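Local atomic coordinates of Galactose/lactose metabolism regulatory protein GAL80 (Saccharomyces cerevisiae, PDB entry 3BTV), a protein that represses the galactose and lactose metabolic genes of yeast by binding the activator GAL4 and blocking its transcriptional activation when no inducing sugar is present. Residues 418-421 / 427-430. The protein carries 1 engineered substitution. Residues are numbered along the deposited sequence; the frame is centred on the assembly and turned at random.
Sequences VYKS and TLNV
Leu428 reaches from strand 428-429, outermost within this chain in the large mixed sheet of the C-terminal domain, onto the last turns of helix 405-424, which packs on one face of that sheet; an NAD-binding-type Rossmann domain precedes it, as in GFO/IDH/MocA oxidoreductases. The tight part of the contact is small, van der Waals in character, and one methyl carries it. Leu428 CD1 lies 3.6 Å from Lys420 CB and 3.7 Å from the backbone Ser421 N, covering the helix where these two residues join. Its CG stands anti to the carbonyl carbon (chi1 -64°), which, with CD1 extended beyond it, carries the methyl across to the helix. No hydrogen bond links the two segments; segment 427-430 instead pairs through its backbone with strand 229-237, Leu428 with Ile232 and Val430 with Ser230, while Thr427 hydrogen-bonds through its backbone to the second subunit and packs on Asn233 of that subunit.

Buried Ser421 OG hydrogen-bonds to Ser426 O, just before Thr427, and accepts from Ala234 N of strand 229-237. The other flank is loose and faces solvent: Lys420 starts toward the strand at CB, but beyond it the exposed chain leads away, bending at chi3 and chi4, to the salt bridge of NZ with Glu416 OE2.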
ATOM      1  N   VAL B 418       2.242   4.858  15.755  1.00 43.91           N
ATOM      2  CA  VAL B 418       1.211   4.375  14.842  1.00 37.54           C
ATOM      3  C   VAL B 418      -0.192   4.673  15.423  1.00 42.91           C
ATOM      4  O   VAL B 418      -1.054   5.253  14.750  1.00 53.58           O
ATOM      5  CB  VAL B 418       1.365   2.874  14.534  1.00 39.48           C
ATOM      6  CG1 VAL B 418       0.090   2.333  13.947  1.00 48.11           C
ATOM      7  CG2 VAL B 418       2.542   2.641  13.548  1.00 39.41           C
ATOM      8  N   TYR B 419      -0.410   4.292  16.679  1.00 49.44           N
ATOM      9  CA  TYR B 419      -1.688   4.560  17.337  1.00 57.34           C
ATOM     10  C   TYR B 419      -1.999   6.059  17.498  1.00 45.00           C
ATOM     11  O   TYR B 419      -3.153   6.458  17.374  1.00 49.74           O
ATOM     12  CB  TYR B 419      -1.769   3.841  18.690  1.00 58.98           C
ATOM     13  CG  TYR B 419      -2.119   2.379  18.561  1.00 68.85           C
ATOM     14  CD1 TYR B 419      -1.185   1.398  18.839  1.00 64.85           C
ATOM     15  CD2 TYR B 419      -3.383   1.983  18.145  1.00 60.04           C
ATOM     16  CE1 TYR B 419      -1.494   0.063  18.715  1.00 57.23           C
ATOM     17  CE2 TYR B 419      -3.704   0.651  18.020  1.00 53.46           C
ATOM     18  CZ  TYR B 419      -2.749  -0.308  18.311  1.00 53.87           C
ATOM     19  OH  TYR B 419      -3.054  -1.643  18.194  1.00 57.34           O
ATOM     20  N   LYS B 420      -0.980   6.877  17.764  1.00 58.96           N
ATOM     21  CA  LYS B 420      -1.183   8.326  17.863  1.00 57.74           C
ATOM     22  C   LYS B 420      -1.660   8.876  16.537  1.00 72.88           C
ATOM     23  O   LYS B 420      -2.639   9.618  16.493  1.00 46.29           O
ATOM     24  CB  LYS B 420       0.095   9.064  18.263  1.00 54.25           C
ATOM     25  CG  LYS B 420       0.309   9.249  19.742  1.00 82.19           C
ATOM     26  CD  LYS B 420       1.428  10.249  19.994  1.00 87.26           C
ATOM     27  CE  LYS B 420       2.218   9.876  21.242  1.00116.60           C
ATOM     28  NZ  LYS B 420       1.339   9.474  22.378  1.00121.84           N
ATOM     29  N   SER B 421      -0.952   8.510  15.465  1.00 47.56           N
ATOM     30  CA  SER B 421      -1.281   8.952  14.126  1.00 34.88           C
ATOM     31  C   SER B 421      -2.737   8.704  13.782  1.00 45.85           C
ATOM     32  O   SER B 421      -3.410   9.570  13.235  1.00 46.79           O
ATOM     33  CB  SER B 421      -0.397   8.222  13.084  1.00 33.10           C
ATOM     34  OG  SER B 421      -0.813   8.604  11.796  1.00 42.33           O
ATOM     35  N   THR B 427      -0.106  12.934  10.173  1.00 51.88           N
ATOM     36  CA  THR B 427       1.185  12.398   9.800  1.00 54.36           C
ATOM     37  C   THR B 427       2.206  12.874  10.823  1.00 60.86           C
ATOM     38  O   THR B 427       2.388  14.074  11.020  1.00 62.57           O
ATOM     39  CB  THR B 427       1.581  12.899   8.415  1.00 48.53           C
ATOM     40  OG1 THR B 427       0.630  12.422   7.459  1.00 38.63           O
ATOM     41  CG2 THR B 427       2.982  12.418   8.042  1.00 37.72           C
ATOM     42  N   LEU B 428       2.873  11.930  11.470  1.00 49.35           N
ATOM     43  CA  LEU B 428       3.791  12.244  12.553  1.00 42.18           C
ATOM     44  C   LEU B 428       5.258  12.150  12.179  1.00 57.08           C
ATOM     45  O   LEU B 428       5.682  11.207  11.496  1.00 45.30           O
ATOM     46  CB  LEU B 428       3.534  11.315  13.739  1.00 49.04           C
ATOM     47  CG  LEU B 428       2.166  11.431  14.407  1.00 48.32           C
ATOM     48  CD1 LEU B 428       2.105  10.526  15.658  1.00 50.12           C
ATOM     49  CD2 LEU B 428       1.924  12.905  14.773  1.00 49.66           C
ATOM     50  N   ASN B 429       6.036  13.121  12.650  1.00 54.21           N
ATOM     51  CA  ASN B 429       7.485  13.058  12.511  1.00 61.35           C
ATOM     52  C   ASN B 429       8.088  12.206  13.618  1.00 62.51           C
ATOM     53  O   ASN B 429       8.088  12.610  14.778  1.00 55.63           O
ATOM     54  CB  ASN B 429       8.098  14.461  12.543  1.00 66.52           C
ATOM     55  CG  ASN B 429       9.593  14.446  12.297  1.00 76.28           C
ATOM     56  OD1 ASN B 429      10.337  13.741  12.971  1.00 76.87           O
ATOM     57  ND2 ASN B 429      10.041  15.232  11.328  1.00 96.47           N
ATOM     58  N   VAL B 430       8.610  11.031  13.262  1.00 45.50           N
ATOM     59  CA  VAL B 430       9.147  10.108  14.255  1.00 44.82           C
ATOM     60  C   VAL B 430      10.670  10.038  14.199  1.00 45.01           C
ATOM     61  O   VAL B 430      11.286   9.122  14.751  1.00 54.68           O
ATOM     62  CB  VAL B 430       8.581   8.694  14.042  1.00 53.96           C
ATOM     63  CG1 VAL B 430       7.087   8.686  14.285  1.00 51.15           C
ATOM     64  CG2 VAL B 430       8.899   8.218  12.630  1.00 36.99           C
TER